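Local coordinates for dihydrodipicolinate synthase (PDB 3D0C), which probably catalyses the condensation of pyruvate with aspartate semialdehyde to 4-hydroxy-tetrahydrodipicolinate, an early step of lysine biosynthesis, at residues Tyr128-Ile133 with Lys155-Leu160. The protein carries 1 engineered substitution. Sequence-based numbering, arbitrary orientation.
Sequences YYRNII and KELAPL
The backbone carbonyl O of Glu156 accepts a bond from a water 2.7 Å away, and the same water receives a weak bond from Arg130 NH1 at 3.2 Å. This water bridges helix 122-135 to helix 152-157. It lies in the plane of the guanidinium, at its edge. Glu156 OE2 lies near the plane too, off the side of the group rather than beyond NH1 as the water does, and stays 4.3 Å from Arg130 NH1, beyond a salt bridge. The ion pair of Arg130 is made instead through NH2, to Glu127 one turn earlier on its own helix. CG of Arg130, anti to the backbone N (chi1 -177°), comes within 4.3 Å of Leu160 CD1.

Beneath this polar margin the contact is apolar. Leu157 splits its two methyls between neighbouring residues. Its CD1 meets Tyr129 CB at 3.6 Å and also reaches the near ring carbon Tyr129 CD2. The two side chains cross at about a right angle. Leu157 CD2 lies 4.1 Å from Arg130 CB. One turn further along helix 122-135, Ile133 CD1 touches Leu160 CD1 at 4.1 Å. A type I turn from Leu157 to Leu160, with Leu160 N bonded to Leu157 O at 2.9 Å, brings the second leucine to the helix.

Tyr129 and Leu157 both touch Ile142 of strand 140-144, so the contact joins two neighbouring outer elements of the TIM barrel over that strand. Tyr143, the predicted proton donor/acceptor, follows Ile142 in that strand. The direct contacts are mainly between aliphatic carbons, and the polar link at the margin runs through water. Opposite charges on Arg130 and Glu156 may add a modest attraction.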
loop_
_atom_site.group_PDB
_atom_site.type_symbol
_atom_site.label_atom_id
_atom_site.label_comp_id
_atom_site.label_asym_id
_atom_site.label_seq_id
_atom_site.Cartn_x
_atom_site.Cartn_y
_atom_site.Cartn_z
ATOM N N TYR A 128 15.857 0.770 -2.865
ATOM C CA TYR A 128 14.775 1.741 -2.716
ATOM C C TYR A 128 15.147 2.740 -1.629
ATOM O O TYR A 128 15.194 3.963 -1.853
ATOM C CB TYR A 128 13.486 1.009 -2.322
ATOM C CG TYR A 128 12.303 1.913 -2.084
ATOM C CD1 TYR A 128 11.560 2.414 -3.149
ATOM C CD2 TYR A 128 11.931 2.280 -0.791
ATOM C CE1 TYR A 128 10.473 3.259 -2.934
ATOM C CE2 TYR A 128 10.853 3.121 -0.563
ATOM C CZ TYR A 128 10.125 3.609 -1.638
ATOM O OH TYR A 128 9.057 4.441 -1.402
ATOM N N TYR A 129 15.418 2.212 -0.443
ATOM C CA TYR A 129 15.772 3.055 0.693
ATOM C C TYR A 129 17.029 3.889 0.497
ATOM O O TYR A 129 17.054 5.086 0.760
ATOM C CB TYR A 129 15.940 2.194 1.949
ATOM C CG TYR A 129 14.648 1.621 2.479
ATOM C CD1 TYR A 129 13.546 2.442 2.721
ATOM C CD2 TYR A 129 14.530 0.260 2.748
ATOM C CE1 TYR A 129 12.356 1.918 3.219
ATOM C CE2 TYR A 129 13.344 -0.276 3.249
ATOM C CZ TYR A 129 12.262 0.558 3.480
ATOM O OH TYR A 129 11.089 0.033 3.967
ATOM N N ARG A 130 18.090 3.255 0.037
ATOM C CA ARG A 130 19.341 3.980 -0.153
ATOM C C ARG A 130 19.278 5.124 -1.171
ATOM O O ARG A 130 19.874 6.184 -0.949
ATOM C CB ARG A 130 20.450 3.001 -0.544
ATOM C CG ARG A 130 21.798 3.669 -0.689
ATOM C CD ARG A 130 22.891 2.673 -0.393
ATOM N NE ARG A 130 22.762 1.495 -1.234
ATOM C CZ ARG A 130 23.174 0.292 -0.867
ATOM N NH1 ARG A 130 23.730 0.131 0.325
ATOM N NH2 ARG A 130 23.044 -0.735 -1.693
ATOM N N ASN A 131 18.594 4.917 -2.297
ATOM C CA ASN A 131 18.513 5.978 -3.286
ATOM C C ASN A 131 17.731 7.181 -2.738
ATOM O O ASN A 131 18.020 8.317 -3.096
ATOM C CB ASN A 131 17.867 5.470 -4.577
ATOM C CG ASN A 131 18.710 4.416 -5.278
ATOM O OD1 ASN A 131 19.917 4.299 -5.036
ATOM N ND2 ASN A 131 18.081 3.653 -6.165
ATOM N N ILE A 132 16.752 6.946 -1.869
ATOM C CA ILE A 132 15.988 8.059 -1.332
ATOM C C ILE A 132 16.795 8.856 -0.297
ATOM O O ILE A 132 16.905 10.084 -0.399
ATOM C CB ILE A 132 14.651 7.569 -0.733
ATOM C CG1 ILE A 132 13.805 6.958 -1.856
ATOM C CG2 ILE A 132 13.907 8.720 -0.047
ATOM C CD1 ILE A 132 12.552 6.327 -1.389
ATOM N N ILE A 133 17.374 8.154 0.672
ATOM C CA ILE A 133 18.169 8.774 1.720
ATOM C C ILE A 133 19.285 9.641 1.113
ATOM O O ILE A 133 19.417 10.832 1.438
ATOM C CB ILE A 133 18.810 7.687 2.602
ATOM C CG1 ILE A 133 17.724 6.860 3.307
ATOM C CG2 ILE A 133 19.757 8.315 3.618
ATOM C CD1 ILE A 133 18.244 5.699 4.098
ATOM N N LYS A 155 20.204 -3.850 8.818
ATOM C CA LYS A 155 21.629 -4.021 9.110
ATOM C C LYS A 155 22.501 -3.459 7.991
ATOM O O LYS A 155 23.505 -2.785 8.243
ATOM C CB LYS A 155 21.940 -5.508 9.328
ATOM C CG LYS A 155 21.264 -6.089 10.570
ATOM C CD LYS A 155 21.364 -7.611 10.648
ATOM C CE LYS A 155 22.803 -8.092 10.703
ATOM N NZ LYS A 155 22.859 -9.576 10.859
ATOM N N GLU A 156 22.100 -3.738 6.758
ATOM C CA GLU A 156 22.805 -3.263 5.572
ATOM C C GLU A 156 22.838 -1.734 5.482
ATOM O O GLU A 156 23.856 -1.141 5.118
ATOM C CB GLU A 156 22.123 -3.823 4.322
ATOM C CG GLU A 156 22.469 -3.100 3.041
ATOM C CD GLU A 156 23.641 -3.724 2.327
ATOM O OE1 GLU A 156 24.701 -3.901 2.965
ATOM O OE2 GLU A 156 23.499 -4.038 1.124
ATOM N N LEU A 157 21.725 -1.097 5.824
ATOM C CA LEU A 157 21.613 0.357 5.741
ATOM C C LEU A 157 22.089 1.167 6.945
ATOM O O LEU A 157 22.449 2.339 6.804
ATOM C CB LEU A 157 20.159 0.731 5.453
ATOM C CG LEU A 157 19.556 0.168 4.165
ATOM C CD1 LEU A 157 18.053 0.384 4.176
ATOM C CD2 LEU A 157 20.198 0.842 2.966
ATOM N N ALA A 158 22.085 0.548 8.122
ATOM C CA ALA A 158 22.476 1.222 9.360
ATOM C C ALA A 158 23.719 2.116 9.285
ATOM O O ALA A 158 23.733 3.205 9.854
ATOM C CB ALA A 158 22.643 0.199 10.472
ATOM N N PRO A 159 24.780 1.667 8.593
ATOM C CA PRO A 159 26.017 2.444 8.466
ATOM C C PRO A 159 25.880 3.825 7.833
ATOM O O PRO A 159 26.745 4.688 8.022
ATOM C CB PRO A 159 26.911 1.526 7.633
ATOM C CG PRO A 159 26.489 0.181 8.078
ATOM C CD PRO A 159 24.975 0.312 8.051
ATOM N N LEU A 160 24.812 4.029 7.065
ATOM C CA LEU A 160 24.592 5.315 6.411
ATOM C C LEU A 160 24.393 6.413 7.435
ATOM O O LEU A 160 23.486 6.333 8.260
ATOM C CB LEU A 160 23.364 5.258 5.498
ATOM C CG LEU A 160 23.396 4.262 4.334
ATOM C CD1 LEU A 160 22.079 4.307 3.574
ATOM C CD2 LEU A 160 24.558 4.597 3.410
HETATM O O HOH W 1 24.612 0.783 3.317
#